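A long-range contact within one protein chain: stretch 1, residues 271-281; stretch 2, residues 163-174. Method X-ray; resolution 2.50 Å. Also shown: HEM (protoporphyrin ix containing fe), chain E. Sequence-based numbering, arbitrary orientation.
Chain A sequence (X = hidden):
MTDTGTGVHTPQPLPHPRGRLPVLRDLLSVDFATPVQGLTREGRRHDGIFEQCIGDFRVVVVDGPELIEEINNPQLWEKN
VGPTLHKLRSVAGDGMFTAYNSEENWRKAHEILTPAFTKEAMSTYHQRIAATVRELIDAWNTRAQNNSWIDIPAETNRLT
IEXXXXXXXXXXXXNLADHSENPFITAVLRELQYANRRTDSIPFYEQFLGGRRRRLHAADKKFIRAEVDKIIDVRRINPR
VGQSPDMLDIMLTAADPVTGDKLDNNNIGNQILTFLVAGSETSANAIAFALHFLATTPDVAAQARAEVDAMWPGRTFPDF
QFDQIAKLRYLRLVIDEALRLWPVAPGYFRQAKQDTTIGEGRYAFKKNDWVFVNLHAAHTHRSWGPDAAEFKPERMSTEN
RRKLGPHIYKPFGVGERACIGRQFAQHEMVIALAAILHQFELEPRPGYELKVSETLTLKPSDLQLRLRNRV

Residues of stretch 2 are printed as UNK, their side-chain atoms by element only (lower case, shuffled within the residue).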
# COMPACT_ATOMS: atom_id res chain seq x y z
N GLN A 271 10.70 -11.46 -3.85
CA GLN A 271 10.73 -10.01 -3.71
C GLN A 271 9.98 -9.32 -4.84
O GLN A 271 9.26 -8.34 -4.61
CB GLN A 271 12.17 -9.51 -3.64
CG GLN A 271 13.05 -10.21 -2.61
CD GLN A 271 12.60 -9.99 -1.18
OE1 GLN A 271 11.74 -9.15 -0.91
NE2 GLN A 271 13.18 -10.74 -0.26
N ILE A 272 10.13 -9.83 -6.07
CA ILE A 272 9.39 -9.28 -7.20
C ILE A 272 7.89 -9.41 -6.95
O ILE A 272 7.13 -8.45 -7.14
CB ILE A 272 9.80 -9.98 -8.50
CG1 ILE A 272 11.25 -9.64 -8.86
CG2 ILE A 272 8.86 -9.60 -9.64
CD1 ILE A 272 11.79 -10.41 -10.04
N LEU A 273 7.45 -10.59 -6.52
CA LEU A 273 6.04 -10.77 -6.17
C LEU A 273 5.64 -9.87 -5.02
O LEU A 273 4.53 -9.34 -4.99
CB LEU A 273 5.77 -12.23 -5.82
CG LEU A 273 5.76 -13.25 -6.97
CD1 LEU A 273 5.41 -14.63 -6.44
CD2 LEU A 273 4.78 -12.82 -8.05
N THR A 274 6.55 -9.68 -4.06
CA THR A 274 6.25 -8.82 -2.91
C THR A 274 6.02 -7.38 -3.34
O THR A 274 4.99 -6.78 -3.03
CB THR A 274 7.39 -8.90 -1.89
OG1 THR A 274 7.49 -10.24 -1.38
CG2 THR A 274 7.13 -7.94 -0.74
N PHE A 275 6.98 -6.80 -4.07
CA PHE A 275 6.85 -5.42 -4.51
C PHE A 275 5.63 -5.24 -5.39
O PHE A 275 5.02 -4.16 -5.40
CB PHE A 275 8.11 -4.98 -5.25
CG PHE A 275 9.37 -5.05 -4.42
CD1 PHE A 275 9.31 -5.14 -3.04
CD2 PHE A 275 10.61 -5.03 -5.04
CE1 PHE A 275 10.47 -5.21 -2.29
CE2 PHE A 275 11.77 -5.10 -4.29
CZ PHE A 275 11.70 -5.19 -2.91
N LEU A 276 5.24 -6.27 -6.14
CA LEU A 276 4.08 -6.17 -7.01
C LEU A 276 2.79 -6.09 -6.20
O LEU A 276 1.93 -5.25 -6.48
CB LEU A 276 4.03 -7.35 -7.97
CG LEU A 276 4.87 -7.22 -9.24
CD1 LEU A 276 4.50 -8.31 -10.24
CD2 LEU A 276 4.70 -5.84 -9.85
N VAL A 277 2.62 -6.95 -5.20
CA VAL A 277 1.36 -7.00 -4.48
C VAL A 277 1.34 -6.04 -3.30
O VAL A 277 0.31 -5.41 -3.02
CB VAL A 277 1.05 -8.45 -4.05
CG1 VAL A 277 2.07 -8.96 -3.04
CG2 VAL A 277 -0.36 -8.54 -3.48
N ALA A 278 2.46 -5.88 -2.60
CA ALA A 278 2.50 -5.00 -1.44
C ALA A 278 2.58 -3.52 -1.82
O ALA A 278 2.23 -2.66 -1.00
CB ALA A 278 3.67 -5.36 -0.53
N GLY A 279 3.04 -3.21 -3.03
CA GLY A 279 3.21 -1.83 -3.42
C GLY A 279 2.12 -1.29 -4.32
O GLY A 279 1.82 -0.09 -4.30
N SER A 280 1.51 -2.17 -5.12
CA SER A 280 0.53 -1.72 -6.11
C SER A 280 -0.80 -1.35 -5.46
O SER A 280 -1.31 -0.24 -5.67
CB SER A 280 0.33 -2.79 -7.17
OG SER A 280 -0.94 -2.66 -7.80
N GLU A 281 -1.38 -2.27 -4.69
CA GLU A 281 -2.75 -2.06 -4.21
C GLU A 281 -2.82 -0.94 -3.18
O GLU A 281 -3.79 -0.17 -3.16
CB GLU A 281 -3.30 -3.36 -3.62
CG GLU A 281 -4.81 -3.35 -3.44
CD GLU A 281 -5.37 -4.71 -3.09
OE1 GLU A 281 -4.57 -5.63 -2.81
OE2 GLU A 281 -6.61 -4.86 -3.09
N UNK A 163 4.02 1.13 -12.75
CA UNK A 163 5.02 2.01 -12.14
C UNK A 163 6.09 1.20 -11.43
O UNK A 163 7.29 1.43 -11.60
c UNK A 163 5.37 3.66 -10.27
c UNK A 163 4.34 3.02 -11.19
c UNK A 163 2.98 5.16 -11.14
c UNK A 163 3.59 4.08 -11.99
N UNK A 164 5.67 0.21 -10.63
CA UNK A 164 6.64 -0.58 -9.88
C UNK A 164 7.44 -1.49 -10.81
O UNK A 164 8.66 -1.59 -10.70
c UNK A 164 4.37 -1.19 -6.80
c UNK A 164 6.94 -2.22 -8.00
c UNK A 164 5.93 -1.39 -8.78
c UNK A 164 5.17 -0.46 -7.84
N UNK A 165 6.75 -2.15 -11.74
CA UNK A 165 7.43 -3.12 -12.60
C UNK A 165 8.41 -2.43 -13.55
O UNK A 165 9.54 -2.89 -13.72
o UNK A 165 5.64 -3.13 -14.25
c UNK A 165 6.40 -3.94 -13.38
N UNK A 166 7.99 -1.33 -14.17
CA UNK A 166 8.86 -0.67 -15.14
C UNK A 166 9.99 0.09 -14.45
O UNK A 166 11.14 0.04 -14.89
n UNK A 166 3.04 0.07 -19.48
c UNK A 166 6.97 -0.41 -16.83
c UNK A 166 4.14 0.66 -19.03
c UNK A 166 8.05 0.27 -16.03
n UNK A 166 4.94 0.03 -18.17
c UNK A 166 6.16 0.60 -17.63
n UNK A 166 4.46 1.88 -19.45
N UNK A 167 9.68 0.81 -13.36
CA UNK A 167 10.73 1.55 -12.67
C UNK A 167 11.62 0.65 -11.84
O UNK A 167 12.82 0.92 -11.70
c UNK A 167 10.11 2.64 -11.79
N UNK A 168 11.07 -0.43 -11.28
CA UNK A 168 11.83 -1.31 -10.43
C UNK A 168 12.57 -2.41 -11.16
O UNK A 168 13.74 -2.67 -10.88
N UNK A 169 11.89 -3.08 -12.10
CA UNK A 169 12.47 -4.21 -12.81
C UNK A 169 12.63 -3.96 -14.31
O UNK A 169 13.13 -4.85 -15.01
c UNK A 169 9.72 -5.67 -8.78
c UNK A 169 8.96 -5.61 -9.93
c UNK A 169 11.62 -5.47 -12.60
c UNK A 169 11.10 -5.66 -8.87
c UNK A 169 10.96 -5.54 -11.26
c UNK A 169 9.58 -5.55 -11.17
c UNK A 169 11.71 -5.60 -10.10
N UNK A 170 12.21 -2.80 -14.81
CA UNK A 170 12.24 -2.51 -16.25
C UNK A 170 11.47 -3.56 -17.04
O UNK A 170 11.88 -3.97 -18.13
c UNK A 170 13.68 -2.37 -16.75
o UNK A 170 13.15 -1.67 -18.97
o UNK A 170 14.53 -0.41 -17.81
c UNK A 170 13.80 -1.42 -17.93
N UNK A 171 10.35 -4.00 -16.49
CA UNK A 171 9.48 -4.97 -17.14
C UNK A 171 8.07 -4.39 -17.25
O UNK A 171 7.59 -3.72 -16.33
o UNK A 171 7.17 -10.54 -19.35
c UNK A 171 7.72 -9.51 -18.62
c UNK A 171 8.83 -7.43 -17.15
c UNK A 171 7.48 -7.73 -17.05
c UNK A 171 9.06 -9.23 -18.74
c UNK A 171 6.92 -8.77 -17.77
c UNK A 171 9.61 -8.19 -18.01
c UNK A 171 9.44 -6.29 -16.36
N UNK A 172 7.43 -4.65 -18.38
CA UNK A 172 6.08 -4.16 -18.65
C UNK A 172 5.12 -5.33 -18.72
O UNK A 172 5.37 -6.32 -19.42
n UNK A 172 3.73 -2.13 -22.49
c UNK A 172 4.66 -2.94 -20.40
c UNK A 172 4.69 -1.98 -21.57
o UNK A 172 5.56 -1.11 -21.65
c UNK A 172 6.05 -3.37 -19.96
N UNK A 173 4.01 -5.22 -17.98
CA UNK A 173 2.97 -6.24 -17.98
C UNK A 173 1.78 -5.87 -18.85
O UNK A 173 1.28 -6.72 -19.61
c UNK A 173 3.76 -8.58 -15.93
c UNK A 173 5.34 -8.59 -14.13
c UNK A 173 5.07 -7.25 -13.90
c UNK A 173 2.49 -6.52 -16.56
c UNK A 173 3.49 -7.24 -15.71
c UNK A 173 4.69 -9.25 -15.15
c UNK A 173 4.15 -6.59 -14.68
N UNK A 174 1.31 -4.63 -18.77
CA UNK A 174 0.17 -4.17 -19.54
C UNK A 174 0.48 -2.83 -20.18
O UNK A 174 1.32 -2.07 -19.69
o UNK A 174 -1.86 -6.23 -19.27
c UNK A 174 -1.74 -5.39 -18.38
c UNK A 174 -1.09 -4.05 -18.67
n UNK A 174 -2.16 -5.58 -17.14
CHA HEM E . 5.62 -2.62 4.69
CHB HEM E . 1.99 0.54 3.99
CHC HEM E . 3.55 1.31 -0.55
CHD HEM E . 6.68 -2.38 -0.06
C1A HEM E . 4.52 -1.82 4.92
C2A HEM E . 3.79 -1.68 6.17
C3A HEM E . 2.79 -0.81 5.98
C4A HEM E . 2.84 -0.36 4.60
CMA HEM E . 1.77 -0.37 7.04
CAA HEM E . 4.09 -2.40 7.50
CBA HEM E . 3.39 -3.75 7.49
CGA HEM E . 3.50 -4.42 8.84
O1A HEM E . 4.01 -3.78 9.80
O2A HEM E . 3.08 -5.60 8.95
C1B HEM E . 2.13 1.06 2.72
C2B HEM E . 1.37 2.17 2.17
C3B HEM E . 1.80 2.39 0.91
C4B HEM E . 2.85 1.42 0.63
CMB HEM E . 0.27 2.91 2.96
CAB HEM E . 1.33 3.44 -0.13
CBB HEM E . 0.35 4.33 0.06
C1C HEM E . 4.56 0.41 -0.82
C2C HEM E . 5.35 0.33 -2.03
C3C HEM E . 6.22 -0.68 -1.91
C4C HEM E . 6.01 -1.30 -0.61
CMC HEM E . 5.23 1.26 -3.26
CAC HEM E . 7.23 -1.06 -3.01
CBC HEM E . 8.12 -2.05 -2.88
C1D HEM E . 6.68 -2.76 1.27
C2D HEM E . 7.49 -3.81 1.86
C3D HEM E . 7.20 -3.88 3.17
C4D HEM E . 6.19 -2.88 3.46
CMD HEM E . 8.50 -4.70 1.11
CAD HEM E . 7.82 -4.85 4.19
CBD HEM E . 9.14 -4.29 4.71
CGD HEM E . 9.70 -5.19 5.78
O1D HEM E . 10.95 -5.25 5.92
O2D HEM E . 8.91 -5.86 6.49
NA HEM E . 3.90 -1.01 3.99
NB HEM E . 3.02 0.64 1.76
NC HEM E . 4.99 -0.60 0.02
ND HEM E . 5.90 -2.22 2.28
FE HEM E . 4.36 -0.89 1.96

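Position 163 carries four carbons, forked at the first, with one arm two carbons long; it is Ile-163, buried but out of reach of stretch 1. Position 164 has the same four-carbon, beta-branched pattern, and its CA-to-CB bond points toward the other helix. The end of its long arm lies against the backbone there. This is Ile-164: CD1 sits 3.3 Å from Phe-275 O and 3.4 Å from Gly-279 C, while CG2 lies 4.1 Å from Phe-275 CB. A slim aliphatic arm suits a slot floored by glycine; an ideal CB on Gly-279 would fall 2.7 Å from Ile-164 CD1, a clash.

At 165 one carbon bears one oxygen, and that carbon, CB, lies 4.4 Å from Leu-276 CD2; this is Ser-165, small enough to sit beside the leucine. Position 166 shows three carbons, a nitrogen, then a carbon with two more nitrogens: Arg-166, directed far from stretch 1. A single carbon at 167 gives Ala-167, buried and also distant.

Position 168 has no side-chain atoms and is Gly-168. A CB here would come within 2.6 Å of Ile-164 O, so the bare backbone lets position 168 lie close to Ile-164 O within the wider, pi-type turn at 165-169.

Position 169 has one carbon and a six-carbon ring without oxygen, reaching Ile-272, Phe-275 and Leu-276. It is Phe-169, its flat ring offering both a face and an edge. Ile-272 CG2 lies over the face, 4.3 Å from the ring centroid, in a CH-pi contact; at the edge, Phe-169 CZ meets Phe-275 CD2 at 3.9 Å.

At 170, two carbons with two oxygens on the second mark Asp-170, which leaves helical geometry with positive phi. Position 171, one carbon and then a six-carbon ring bearing one oxygen, is Tyr-171; 172, three carbons ending in oxygen and nitrogen, is Gln-172. Both polar-ended chains stay outside the contact. Position 173 has one carbon and then a ring of six carbons with no oxygen; its CA-to-CB bond points toward stretch 1 and the ring touches Leu-276. It is Phe-173, an apolar ring suited to a leucine methyl: its CE2 packs 3.9 Å from Leu-276 CD1. Position 174, two carbons with one oxygen and one nitrogen on the second, is Asn-174; Arg-166 NH2 donates to its backbone O at 2.8 Å, helping to hold the loop against the helix.

The contact is apolar packing without a hydrogen bond across it. The two stretches bury 373 Å² between them, both sides summed; their helices cross at 137°, and Phe-173 adds to the contact from the loop. Ile-164 fills the groove by Gly-279, Phe-169 nests among three side chains, and Leu-276 reaches both Phe-169 and Phe-173. The heme lies close to the same helix, with Gly-279 CA 3.3 Å from HEM C2C.

Stretch 2 (163-174) IISRAGFDYQFN
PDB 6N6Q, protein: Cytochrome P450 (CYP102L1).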